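Local coordinates for protein dipeptidase AC. Metallo peptidase. MEROPS family M19 (Rhodobacter sphaeroides, PDB 3LY0) that probably hydrolyses dipeptides as a zinc-dependent metallodipeptidase, and here holds two zinc ions and a phosphinate mimic of L-Ala-D-Ala, at residues 48-53 and 317-322; 7-12 and 341-346; 121-126 and 346-351. All blocks are in the same frame, centred on the assembly; numbering follows the deposited sequence.

Interaction 1 of 3, residues 48-53 and 317-322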
loop_
_atom_site.group_PDB
_atom_site.type_symbol
_atom_site.label_atom_id
_atom_site.label_comp_id
_atom_site.label_asym_id
_atom_site.label_seq_id
_atom_site.Cartn_x
_atom_site.Cartn_y
_atom_site.Cartn_z
ATOM N N GLY A 48 17.980 -3.044 6.315
ATOM C CA GLY A 48 17.347 -3.775 5.231
ATOM C C GLY A 48 17.396 -3.092 3.881
ATOM O O GLY A 48 16.974 -3.685 2.886
ATOM N N GLY A 49 17.906 -1.866 3.836
ATOM C CA GLY A 49 17.994 -1.131 2.589
ATOM C C GLY A 49 16.669 -0.527 2.155
ATOM O O GLY A 49 16.400 -0.398 0.954
ATOM N N PHE A 50 15.843 -0.160 3.132
ATOM C CA PHE A 50 14.558 0.483 2.864
ATOM C C PHE A 50 14.842 1.956 2.614
ATOM O O PHE A 50 15.201 2.686 3.539
ATOM C CB PHE A 50 13.646 0.276 4.083
ATOM C CG PHE A 50 12.257 0.866 3.955
ATOM C CD1 PHE A 50 11.194 0.105 3.473
ATOM C CD2 PHE A 50 12.000 2.169 4.376
ATOM C CE1 PHE A 50 9.900 0.648 3.385
ATOM C CE2 PHE A 50 10.715 2.711 4.290
ATOM C CZ PHE A 50 9.666 1.945 3.799
ATOM N N ALA A 51 14.703 2.385 1.358
ATOM C CA ALA A 51 14.966 3.779 0.965
ATOM C C ALA A 51 13.848 4.744 1.357
ATOM O O ALA A 51 14.066 5.943 1.517
ATOM C CB ALA A 51 15.203 3.875 -0.534
ATOM N N GLY A 52 12.648 4.205 1.502
ATOM C CA GLY A 52 11.483 5.018 1.779
ATOM C C GLY A 52 10.235 4.326 1.277
ATOM O O GLY A 52 10.285 3.224 0.732
ATOM N N GLY A 53 9.101 4.994 1.454
ATOM C CA GLY A 53 7.852 4.431 0.981
ATOM C C GLY A 53 6.637 5.273 1.291
ATOM O O GLY A 53 6.731 6.366 1.865
ATOM N N ALA A 317 10.086 -11.924 6.669
ATOM C CA ALA A 317 9.926 -11.744 8.126
ATOM C C ALA A 317 9.748 -10.307 8.621
ATOM O O ALA A 317 8.899 -10.039 9.473
ATOM C CB ALA A 317 11.058 -12.440 8.892
ATOM N N ASP A 318 10.552 -9.389 8.103
ATOM C CA ASP A 318 10.436 -7.978 8.450
ATOM C C ASP A 318 11.289 -7.225 7.446
ATOM O O ASP A 318 11.763 -7.816 6.475
ATOM C CB ASP A 318 10.911 -7.729 9.880
ATOM C CG ASP A 318 12.277 -8.324 10.150
ATOM O OD1 ASP A 318 13.238 -7.956 9.445
ATOM O OD2 ASP A 318 12.379 -9.176 11.057
ATOM N N VAL A 319 11.483 -5.928 7.660
ATOM C CA VAL A 319 12.174 -5.120 6.660
ATOM C C VAL A 319 13.633 -5.558 6.445
ATOM O O VAL A 319 14.204 -5.309 5.377
ATOM C CB VAL A 319 12.083 -3.610 6.967
ATOM C CG1 VAL A 319 12.925 -3.255 8.182
ATOM C CG2 VAL A 319 12.528 -2.786 5.754
ATOM N N THR A 320 14.230 -6.228 7.434
ATOM C CA THR A 320 15.615 -6.691 7.262
ATOM C C THR A 320 15.693 -7.886 6.314
ATOM O O THR A 320 16.788 -8.358 5.983
ATOM C CB THR A 320 16.316 -7.044 8.601
ATOM O OG1 THR A 320 15.793 -8.271 9.133
ATOM C CG2 THR A 320 16.170 -5.916 9.610
ATOM N N GLY A 321 14.537 -8.382 5.883
ATOM C CA GLY A 321 14.493 -9.477 4.927
ATOM C C GLY A 321 14.530 -9.050 3.465
ATOM O O GLY A 321 14.536 -9.897 2.573
ATOM N N LEU A 322 14.531 -7.748 3.203
ATOM C CA LEU A 322 14.574 -7.290 1.817
ATOM C C LEU A 322 15.793 -7.823 1.052
ATOM O O LEU A 322 15.672 -8.193 -0.115
ATOM C CB LEU A 322 14.479 -5.765 1.730
ATOM C CG LEU A 322 13.111 -5.186 2.109
ATOM C CD1 LEU A 322 13.167 -3.658 2.137
ATOM C CD2 LEU A 322 12.008 -5.669 1.175
#
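The tight side of this contact is made by backbone. Gly48 lies against the short 3-10 turn of 319-321, its CA 4.0 Å from the CA of Thr320, and its CA-H points at the carbonyl of Val319 with CA 3.5 Å from that O. A side chain on Gly48 would run straight into the same carbonyl oxygen, so the closeness depends on a bare CA. Leu322, where helix 322-332 begins, adds its CB, 3.4 Å from Gly48 O. Beyond Gly49, where a Schellman motif ends helix 42-48, Phe50 carries its CG anti to the backbone N (chi1 -179°). Val319 CG2 comes obliquely to that ring and lies 3.7 Å from Phe50 CB, while Leu322 CD1 sits more loosely at the ring edge. On the more exposed side, Thr320 turns its CB away from 48-53. There Asp318 OD1 accepts Thr320 N on its anti lone pair, which makes an Asx turn, and Thr320 OG1 on its syn lone pair at 2.6 Å. The chemistry is thus divided: a polar grip shapes 317-322 from within, whereas union with 48-53 rests on apolar packing and a CA-H...O contact, and hence on closeness of fit.

Interaction 2 of 3, residues 7-12 and 341-346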
loop_
_atom_site.group_PDB
_atom_site.type_symbol
_atom_site.label_atom_id
_atom_site.label_comp_id
_atom_site.label_asym_id
_atom_site.label_seq_id
_atom_site.Cartn_x
_atom_site.Cartn_y
_atom_site.Cartn_z
ATOM N N ILE A 7 20.087 -3.482 -3.222
ATOM C CA ILE A 7 19.570 -2.312 -3.918
ATOM C C ILE A 7 18.545 -1.629 -3.025
ATOM O O ILE A 7 17.701 -2.297 -2.456
ATOM C CB ILE A 7 18.900 -2.720 -5.227
ATOM C CG1 ILE A 7 19.913 -3.451 -6.116
ATOM C CG2 ILE A 7 18.318 -1.498 -5.938
ATOM C CD1 ILE A 7 19.322 -4.036 -7.363
ATOM N N PRO A 8 18.623 -0.298 -2.881
ATOM C CA PRO A 8 17.633 0.355 -2.019
ATOM C C PRO A 8 16.223 0.122 -2.551
ATOM O O PRO A 8 16.011 0.102 -3.762
ATOM C CB PRO A 8 18.002 1.839 -2.116
ATOM C CG PRO A 8 19.460 1.839 -2.505
ATOM C CD PRO A 8 19.616 0.652 -3.411
ATOM N N VAL A 9 15.278 -0.066 -1.638
ATOM C CA VAL A 9 13.896 -0.332 -2.020
ATOM C C VAL A 9 13.009 0.828 -1.626
ATOM O O VAL A 9 13.011 1.250 -0.468
ATOM C CB VAL A 9 13.376 -1.615 -1.346
ATOM C CG1 VAL A 9 11.866 -1.778 -1.541
ATOM C CG2 VAL A 9 14.113 -2.816 -1.900
ATOM N N PHE A 10 12.283 1.365 -2.602
ATOM C CA PHE A 10 11.205 2.290 -2.292
ATOM C C PHE A 10 9.914 1.495 -2.354
ATOM O O PHE A 10 9.640 0.797 -3.339
ATOM C CB PHE A 10 11.153 3.468 -3.267
ATOM C CG PHE A 10 10.138 4.495 -2.880
ATOM C CD1 PHE A 10 10.464 5.490 -1.986
ATOM C CD2 PHE A 10 8.841 4.422 -3.355
ATOM C CE1 PHE A 10 9.532 6.425 -1.594
ATOM C CE2 PHE A 10 7.891 5.358 -2.968
ATOM C CZ PHE A 10 8.232 6.355 -2.091
ATOM N N ASP A 11 9.116 1.622 -1.299
ATOM C CA ASP A 11 7.987 0.718 -1.106
ATOM C C ASP A 11 6.614 1.369 -1.231
ATOM O O ASP A 11 6.404 2.522 -0.828
ATOM C CB ASP A 11 8.075 0.063 0.264
ATOM C CG ASP A 11 7.004 -0.960 0.464
ATOM O OD1 ASP A 11 7.060 -2.003 -0.220
ATOM O OD2 ASP A 11 6.094 -0.714 1.294
ATOM N N GLY A 12 5.662 0.590 -1.730
ATOM C CA GLY A 12 4.333 1.092 -2.056
ATOM C C GLY A 12 3.343 1.258 -0.911
ATOM O O GLY A 12 2.362 1.977 -1.072
ATOM N N LYS A 341 14.652 -1.397 -11.403
ATOM C CA LYS A 341 13.277 -0.995 -11.712
ATOM C C LYS A 341 12.299 -1.477 -10.637
ATOM O O LYS A 341 11.489 -0.693 -10.127
ATOM C CB LYS A 341 12.849 -1.523 -13.080
ATOM C CG LYS A 341 13.521 -0.829 -14.256
ATOM C CD LYS A 341 13.067 -1.469 -15.548
ATOM C CE LYS A 341 13.700 -0.806 -16.760
ATOM N NZ LYS A 341 13.089 -1.320 -18.016
ATOM N N LEU A 342 12.374 -2.766 -10.311
ATOM C CA LEU A 342 11.449 -3.376 -9.363
ATOM C C LEU A 342 11.665 -2.837 -7.953
ATOM O O LEU A 342 10.724 -2.731 -7.167
ATOM C CB LEU A 342 11.621 -4.895 -9.356
ATOM C CG LEU A 342 11.314 -5.586 -10.677
ATOM C CD1 LEU A 342 11.665 -7.054 -10.575
ATOM C CD2 LEU A 342 9.839 -5.416 -11.055
ATOM N N CYS A 343 12.901 -2.490 -7.630
ATOM C CA CYS A 343 13.226 -2.050 -6.280
ATOM C C CYS A 343 12.876 -0.591 -5.996
ATOM O O CYS A 343 12.430 -0.274 -4.891
ATOM C CB CYS A 343 14.700 -2.331 -5.942
ATOM S SG CYS A 343 15.054 -4.092 -5.648
ATOM N N HIS A 344 13.087 0.294 -6.969
ATOM C CA HIS A 344 12.730 1.694 -6.756
ATOM C C HIS A 344 12.465 2.532 -8.006
ATOM O O HIS A 344 11.686 3.481 -7.945
ATOM C CB HIS A 344 13.793 2.405 -5.906
ATOM C CG HIS A 344 15.159 2.414 -6.524
ATOM N ND1 HIS A 344 16.158 1.553 -6.125
ATOM C CD2 HIS A 344 15.695 3.183 -7.505
ATOM C CE1 HIS A 344 17.250 1.787 -6.832
ATOM N NE2 HIS A 344 16.995 2.767 -7.681
ATOM N N GLU A 345 13.132 2.238 -9.119
ATOM C CA GLU A 345 13.037 3.157 -10.259
ATOM C C GLU A 345 11.612 3.284 -10.788
ATOM O O GLU A 345 11.181 4.366 -11.181
ATOM C CB GLU A 345 13.995 2.766 -11.392
ATOM C CG GLU A 345 15.472 2.858 -11.023
ATOM C CD GLU A 345 16.385 2.449 -12.164
ATOM O OE1 GLU A 345 15.877 1.952 -13.190
ATOM O OE2 GLU A 345 17.617 2.603 -12.027
ATOM N N ASN A 346 10.875 2.180 -10.798
ATOM C CA ASN A 346 9.509 2.220 -11.307
ATOM C C ASN A 346 8.603 3.133 -10.473
ATOM O O ASN A 346 7.819 3.899 -11.030
ATOM C CB ASN A 346 8.913 0.811 -11.422
ATOM C CG ASN A 346 9.540 0.008 -12.550
ATOM O OD1 ASN A 346 10.240 0.559 -13.398
ATOM N ND2 ASN A 346 9.288 -1.290 -12.571
HETATM O O HOH W 1 9.485 -0.857 -5.571
#
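Two rings frame this crossing of strand 9-11 and helix 336-354, and both meet neighbours beyond it. The imidazole of His344 uses its edge toward the strand: Pro8 O lies in the ring plane, 2.8 Å from ND1, and Ile7 CG2 comes to the same edge, 3.6 Å from CE1. The rings of His127 and Tyr348 also meet the imidazole, with inclined planes. The Phe10 ring leads away to stand edge-to-face with Tyr348, while Phe10 CB lies 3.9 Å from His344 CB.

The ND1-H...O bond is fairly straight at 160°, although the donor sits above the plane of the Pro8 carbonyl. ND1 therefore carries a proton, and CG in the crowded position between backbone N and carbonyl carbon (chi1 61°) turns the ring to the strand. One residue back, Cys343 O accepts Phe10 N at 2.8 Å in its carbonyl plane and also faces the CA-H of Val9. Between Ile7 and Val9 sits Cys343, with CB 3.7 Å from Ile7 CG2 and SG beside Val9 CG2. Water 1 lies within hydrogen-bonding distance of Phe10 O and Leu342 O, 2.8 Å from each, and links strand to helix. Here a C-terminal helix packs across the first strand of the TIM-barrel fold of family M19, a strand that leads into the zinc ligand His13.

Interaction 3 of 3, residues 121-126 and 346-351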
loop_
_atom_site.group_PDB
_atom_site.type_symbol
_atom_site.label_atom_id
_atom_site.label_comp_id
_atom_site.label_asym_id
_atom_site.label_seq_id
_atom_site.Cartn_x
_atom_site.Cartn_y
_atom_site.Cartn_z
ATOM N N ALA A 121 11.041 15.185 -6.999
ATOM C CA ALA A 121 12.408 15.663 -6.865
ATOM C C ALA A 121 12.920 15.441 -5.446
ATOM O O ALA A 121 14.073 15.051 -5.244
ATOM C CB ALA A 121 12.510 17.136 -7.252
ATOM N N GLU A 122 12.063 15.677 -4.455
ATOM C CA GLU A 122 12.461 15.450 -3.074
ATOM C C GLU A 122 12.729 13.970 -2.813
ATOM O O GLU A 122 13.694 13.601 -2.143
ATOM C CB GLU A 122 11.408 15.978 -2.102
ATOM C CG GLU A 122 11.371 17.507 -2.023
ATOM C CD GLU A 122 10.235 18.059 -1.162
ATOM O OE1 GLU A 122 9.409 17.281 -0.641
ATOM O OE2 GLU A 122 10.176 19.293 -0.996
ATOM N N VAL A 123 11.867 13.111 -3.340
ATOM C CA VAL A 123 12.081 11.681 -3.197
ATOM C C VAL A 123 13.428 11.255 -3.791
ATOM O O VAL A 123 14.185 10.522 -3.160
ATOM C CB VAL A 123 10.938 10.883 -3.840
ATOM C CG1 VAL A 123 11.273 9.400 -3.846
ATOM C CG2 VAL A 123 9.618 11.149 -3.107
ATOM N N ARG A 124 13.720 11.709 -5.004
ATOM C CA ARG A 124 14.978 11.341 -5.649
ATOM C C ARG A 124 16.189 11.903 -4.908
ATOM O O ARG A 124 17.237 11.256 -4.849
ATOM C CB ARG A 124 14.998 11.783 -7.111
ATOM C CG ARG A 124 14.079 10.985 -8.031
ATOM C CD ARG A 124 14.462 11.255 -9.474
ATOM N NE ARG A 124 13.556 10.667 -10.452
ATOM C CZ ARG A 124 13.664 9.424 -10.914
ATOM N NH1 ARG A 124 12.808 8.982 -11.817
ATOM N NH2 ARG A 124 14.622 8.623 -10.464
ATOM N N SER A 125 16.050 13.095 -4.341
ATOM C CA SER A 125 17.141 13.689 -3.591
ATOM C C SER A 125 17.395 12.855 -2.345
ATOM O O SER A 125 18.534 12.578 -1.998
ATOM C CB SER A 125 16.834 15.142 -3.227
ATOM O OG SER A 125 17.937 15.732 -2.568
ATOM N N CYS A 126 16.323 12.433 -1.679
ATOM C CA CYS A 126 16.465 11.560 -0.523
ATOM C C CYS A 126 17.185 10.267 -0.886
ATOM O O CYS A 126 18.036 9.794 -0.131
ATOM C CB CYS A 126 15.096 11.239 0.083
ATOM S SG CYS A 126 14.374 12.604 1.019
ATOM N N ASN A 346 10.875 2.180 -10.798
ATOM C CA ASN A 346 9.509 2.220 -11.307
ATOM C C ASN A 346 8.603 3.133 -10.473
ATOM O O ASN A 346 7.819 3.899 -11.030
ATOM C CB ASN A 346 8.913 0.811 -11.422
ATOM C CG ASN A 346 9.540 0.008 -12.550
ATOM O OD1 ASN A 346 10.240 0.559 -13.398
ATOM N ND2 ASN A 346 9.288 -1.290 -12.571
ATOM N N TRP A 347 8.689 3.044 -9.147
ATOM C CA TRP A 347 7.917 3.970 -8.321
ATOM C C TRP A 347 8.291 5.409 -8.620
ATOM O O TRP A 347 7.413 6.264 -8.718
ATOM C CB TRP A 347 8.083 3.713 -6.822
ATOM C CG TRP A 347 7.106 2.695 -6.313
ATOM C CD1 TRP A 347 7.397 1.496 -5.717
ATOM C CD2 TRP A 347 5.673 2.771 -6.380
ATOM N NE1 TRP A 347 6.239 0.831 -5.402
ATOM C CE2 TRP A 347 5.165 1.591 -5.795
ATOM C CE3 TRP A 347 4.771 3.727 -6.875
ATOM C CZ2 TRP A 347 3.794 1.338 -5.689
ATOM C CZ3 TRP A 347 3.408 3.476 -6.759
ATOM C CH2 TRP A 347 2.936 2.286 -6.173
ATOM N N TYR A 348 9.585 5.691 -8.745
ATOM C CA TYR A 348 9.992 7.077 -8.965
ATOM C C TYR A 348 9.443 7.609 -10.284
ATOM O O TYR A 348 8.990 8.750 -10.350
ATOM C CB TYR A 348 11.517 7.247 -8.896
ATOM C CG TYR A 348 12.158 6.870 -7.575
ATOM C CD1 TYR A 348 11.407 6.733 -6.411
ATOM C CD2 TYR A 348 13.528 6.661 -7.494
ATOM C CE1 TYR A 348 12.006 6.390 -5.206
ATOM C CE2 TYR A 348 14.136 6.313 -6.293
ATOM C CZ TYR A 348 13.368 6.179 -5.152
ATOM O OH TYR A 348 13.963 5.837 -3.960
ATOM N N GLY A 349 9.489 6.787 -11.328
ATOM C CA GLY A 349 8.897 7.153 -12.604
ATOM C C GLY A 349 7.398 7.382 -12.488
ATOM O O GLY A 349 6.872 8.352 -13.026
ATOM N N LEU A 350 6.706 6.481 -11.793
ATOM C CA LEU A 350 5.270 6.620 -11.580
ATOM C C LEU A 350 4.948 7.954 -10.883
ATOM O O LEU A 350 3.997 8.656 -11.260
ATOM C CB LEU A 350 4.746 5.428 -10.764
ATOM C CG LEU A 350 3.254 5.423 -10.390
ATOM C CD1 LEU A 350 2.949 6.344 -9.207
ATOM C CD2 LEU A 350 2.370 5.772 -11.586
ATOM N N LEU A 351 5.731 8.300 -9.868
ATOM C CA LEU A 351 5.494 9.552 -9.154
ATOM C C LEU A 351 5.624 10.735 -10.098
ATOM O O LEU A 351 4.828 11.664 -10.041
ATOM C CB LEU A 351 6.436 9.707 -7.962
ATOM C CG LEU A 351 6.281 8.660 -6.853
ATOM C CD1 LEU A 351 7.349 8.881 -5.784
ATOM C CD2 LEU A 351 4.875 8.683 -6.259
HETATM O O HOH W 2 13.702 7.781 -1.700
#
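Tyr348 is met by two residues of helix 120-129, which runs nearly antiparallel to helix 336-354, at 157° between the local axes. Val123 CG1, anti to the backbone N, reaches the ring obliquely and ends 3.4 Å from Tyr348 CE1. The other branch, CG2, meets Leu351 CD1 at a looser 4.2 Å. From the more exposed side comes Arg124, whose chain is extended from CG to NE, with chi4 -87° turning the guanidinium across, so that Tyr348 CB lies on one face of the group, 3.6 Å from NH1, while NH2 is 3.7 Å from CD2. The guanidinium and ring planes stand 76° apart, so this is not a stack of the two.

In the next shell, Glu352, one turn beyond Tyr348 on the same helix, forms a salt bridge with Arg124 NE and so positions the guanidinium. The phenol end is held too: Tyr348 OH is hydrogen-bonded to His127 ND1, and water 2 lies 3.0 Å from OH while donating to Val123 O. An alanine here, in place of Arg124, would remove the guanidinium over Tyr348 CB and the salt bridge to Glu352, and would probably loosen the margin of the helix pair. The chemistry is graded, then, from apolar contact between helices to charge at the margin, with the hydroxyl of the buried tyrosine satisfied by a histidine and a water.

From the N terminus, 7-12 supplies the first strand, and only near the C terminus does 341-346 return to it, so interaction 2 closes a loop over most of the chain. Interaction 1, joining 48-53 to 317-322, is nested within that loop. Its strand 50-57 is the parallel neighbour of 9-11, and the two are linked by backbone hydrogen bonds such as Ala51 N to Val9 O. Interaction 3 opens at 121-126 and closes at 346-351, crossing both others. It shares Asn346 and helix 336-354 with interaction 2. This one helix therefore ties the first strand to helix 120-129, while interaction 1 sets the loop leading into helix 322-332 against the start of strand 50-57.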